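Universal stress protein (PDB 7MQ5) is of unknown function but, as a member of the universal stress protein family, probably takes part in the bacterial response to stress. Local coordinates at residues H37-V42 with S66-Q71. Residues are numbered along the deposited sequence; the frame is centred on the assembly and turned at random.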
loop_
_atom_site.group_PDB
_atom_site.type_symbol
_atom_site.label_atom_id
_atom_site.label_comp_id
_atom_site.label_asym_id
_atom_site.label_seq_id
_atom_site.Cartn_x
_atom_site.Cartn_y
_atom_site.Cartn_z
ATOM N N HIS A 37 0.418 -9.110 -15.116
ATOM C CA HIS A 37 1.768 -9.085 -15.714
ATOM C C HIS A 37 2.738 -8.531 -14.669
ATOM O O HIS A 37 2.344 -7.647 -13.887
ATOM C CB HIS A 37 1.740 -8.187 -16.945
ATOM C CG HIS A 37 3.076 -8.060 -17.575
ATOM N ND1 HIS A 37 3.591 -9.032 -18.411
ATOM C CD2 HIS A 37 4.016 -7.102 -17.469
ATOM C CE1 HIS A 37 4.804 -8.663 -18.780
ATOM N NE2 HIS A 37 5.090 -7.489 -18.218
ATOM N N LEU A 38 3.953 -9.068 -14.640
ATOM C CA LEU A 38 5.023 -8.550 -13.762
ATOM C C LEU A 38 6.092 -7.866 -14.610
ATOM O O LEU A 38 6.666 -8.528 -15.505
ATOM C CB LEU A 38 5.665 -9.688 -12.971
ATOM C CG LEU A 38 4.715 -10.494 -12.084
ATOM C CD1 LEU A 38 5.495 -11.547 -11.302
ATOM C CD2 LEU A 38 3.932 -9.593 -11.135
ATOM N N HIS A 39 6.364 -6.592 -14.330
ATOM C CA HIS A 39 7.504 -5.876 -14.949
ATOM C C HIS A 39 8.578 -5.699 -13.881
ATOM O O HIS A 39 8.348 -4.985 -12.889
ATOM C CB HIS A 39 7.067 -4.550 -15.549
ATOM C CG HIS A 39 8.188 -3.865 -16.254
ATOM N ND1 HIS A 39 8.693 -4.346 -17.444
ATOM C CD2 HIS A 39 8.898 -2.757 -15.949
ATOM C CE1 HIS A 39 9.666 -3.547 -17.839
ATOM N NE2 HIS A 39 9.810 -2.569 -16.940
ATOM N N LEU A 40 9.714 -6.359 -14.073
ATOM C CA LEU A 40 10.816 -6.312 -13.088
ATOM C C LEU A 40 11.779 -5.188 -13.465
ATOM O O LEU A 40 12.296 -5.190 -14.599
ATOM C CB LEU A 40 11.553 -7.652 -13.059
ATOM C CG LEU A 40 10.694 -8.915 -13.031
ATOM C CD1 LEU A 40 11.563 -10.153 -12.886
ATOM C CD2 LEU A 40 9.647 -8.862 -11.934
ATOM N N LEU A 41 12.061 -4.309 -12.516
ATOM C CA LEU A 41 12.918 -3.138 -12.786
ATOM C C LEU A 41 14.108 -3.125 -11.834
ATOM O O LEU A 41 13.904 -3.193 -10.610
ATOM C CB LEU A 41 12.095 -1.859 -12.602
ATOM C CG LEU A 41 12.884 -0.548 -12.612
ATOM C CD1 LEU A 41 13.464 -0.274 -13.995
ATOM C CD2 LEU A 41 12.022 0.614 -12.130
ATOM N N VAL A 42 15.307 -2.992 -12.399
ATOM C CA VAL A 42 16.523 -2.700 -11.593
ATOM C C VAL A 42 16.896 -1.242 -11.879
ATOM O O VAL A 42 17.062 -0.899 -13.053
ATOM C CB VAL A 42 17.691 -3.655 -11.891
ATOM C CG1 VAL A 42 18.951 -3.201 -11.169
ATOM C CG2 VAL A 42 17.344 -5.088 -11.529
ATOM N N SER A 66 3.456 -14.009 -16.669
ATOM C CA SER A 66 3.725 -13.063 -17.777
ATOM C C SER A 66 4.750 -12.061 -17.227
ATOM O O SER A 66 4.450 -11.424 -16.204
ATOM C CB SER A 66 2.458 -12.392 -18.214
ATOM O OG SER A 66 2.699 -11.436 -19.238
ATOM N N VAL A 67 5.925 -11.965 -17.853
ATOM C CA VAL A 67 7.031 -11.152 -17.279
ATOM C C VAL A 67 7.760 -10.350 -18.353
ATOM O O VAL A 67 8.017 -10.870 -19.443
ATOM C CB VAL A 67 8.053 -12.064 -16.572
ATOM C CG1 VAL A 67 9.120 -11.260 -15.840
ATOM C CG2 VAL A 67 7.388 -13.056 -15.637
ATOM N N SER A 68 8.127 -9.127 -18.004
ATOM C CA SER A 68 9.057 -8.284 -18.794
ATOM C C SER A 68 10.061 -7.710 -17.794
ATOM O O SER A 68 9.796 -7.721 -16.574
ATOM C CB SER A 68 8.371 -7.212 -19.609
ATOM O OG SER A 68 7.586 -6.358 -18.799
ATOM N N THR A 69 11.205 -7.270 -18.288
ATOM C CA THR A 69 12.264 -6.749 -17.397
ATOM C C THR A 69 12.907 -5.522 -18.032
ATOM O O THR A 69 12.874 -5.359 -19.278
ATOM C CB THR A 69 13.372 -7.784 -17.122
ATOM O OG1 THR A 69 14.109 -8.034 -18.320
ATOM C CG2 THR A 69 12.863 -9.102 -16.588
ATOM N N ASN A 70 13.518 -4.719 -17.185
ATOM C CA ASN A 70 14.294 -3.578 -17.686
ATOM C C ASN A 70 15.248 -3.087 -16.602
ATOM O O ASN A 70 14.974 -3.252 -15.415
ATOM C CB ASN A 70 13.399 -2.421 -18.126
ATOM C CG ASN A 70 14.139 -1.386 -18.945
ATOM O OD1 ASN A 70 15.048 -1.709 -19.712
ATOM N ND2 ASN A 70 13.735 -0.139 -18.810
ATOM N N GLN A 71 16.342 -2.504 -17.054
ATOM C CA GLN A 71 17.287 -1.795 -16.182
ATOM C C GLN A 71 17.272 -0.343 -16.654
ATOM O O GLN A 71 17.365 -0.116 -17.866
ATOM C CB GLN A 71 18.682 -2.399 -16.264
ATOM C CG GLN A 71 19.673 -1.656 -15.394
ATOM C CD GLN A 71 21.042 -2.283 -15.379
ATOM O OE1 GLN A 71 21.237 -3.408 -15.845
ATOM N NE2 GLN A 71 21.995 -1.555 -14.819
#
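Ser66 OG meets the His37 ring at its edge and in its plane, 2.7 Å from ND1, while Ser66 O accepts the amide of Leu38 in a nearly straight bond (174° at the hydrogen). Val67, one step on, faces the other way; its CG1 reaches Leu38 O and packs 4.0 Å from Leu40 CG, a small apolar contact that Leu60 of helix 50-62 covers. Ser68 returns to the histidine side. With OG turned between the backbone N and the carbonyl carbon (chi1 57°), the hydroxyl bridges two rings, at 2.8 Å from His37 NE2 and 2.7 Å from His39 ND1. In both histidines CG stands anti to the backbone N, which carries it to its place; both imidazoles meet the hydroxyl edge-on, and the His37 ring spans Ser66 and Ser68 through its two nitrogens. A hydroxyl shared in this way would tie the proton positions of the two rings to each other. The backbone of Ser68 is held as well, N to Leu38 O and O to Leu40 N. Leu38 thus bonds to both Ser66 and Ser68, and Leu40 to both Ser68 and Asn70, the ladder of parallel strands, whose N-to-C directions differ by 16°. They are the ends of a right-handed beta-alpha-beta crossover through helix 50-62, and strand 67-72 is the outer strand of a parallel, Rossmann-like half of the chain's mixed sheet. Thr69 sets CG2 4.0 Å from Leu40 CB. Asn70 N donates to Leu40 O, and its O receives Val42 N. The Asn70 side chain runs beside His39, and Glu84 OE2 binds both Asn70 ND2 and His39 NE2. Gln71 extends past Val42, CG 3.6 Å from Val42 O; its NE2 donates to Glu44 O and Arg47 O, and its OE1 accepts His49 N.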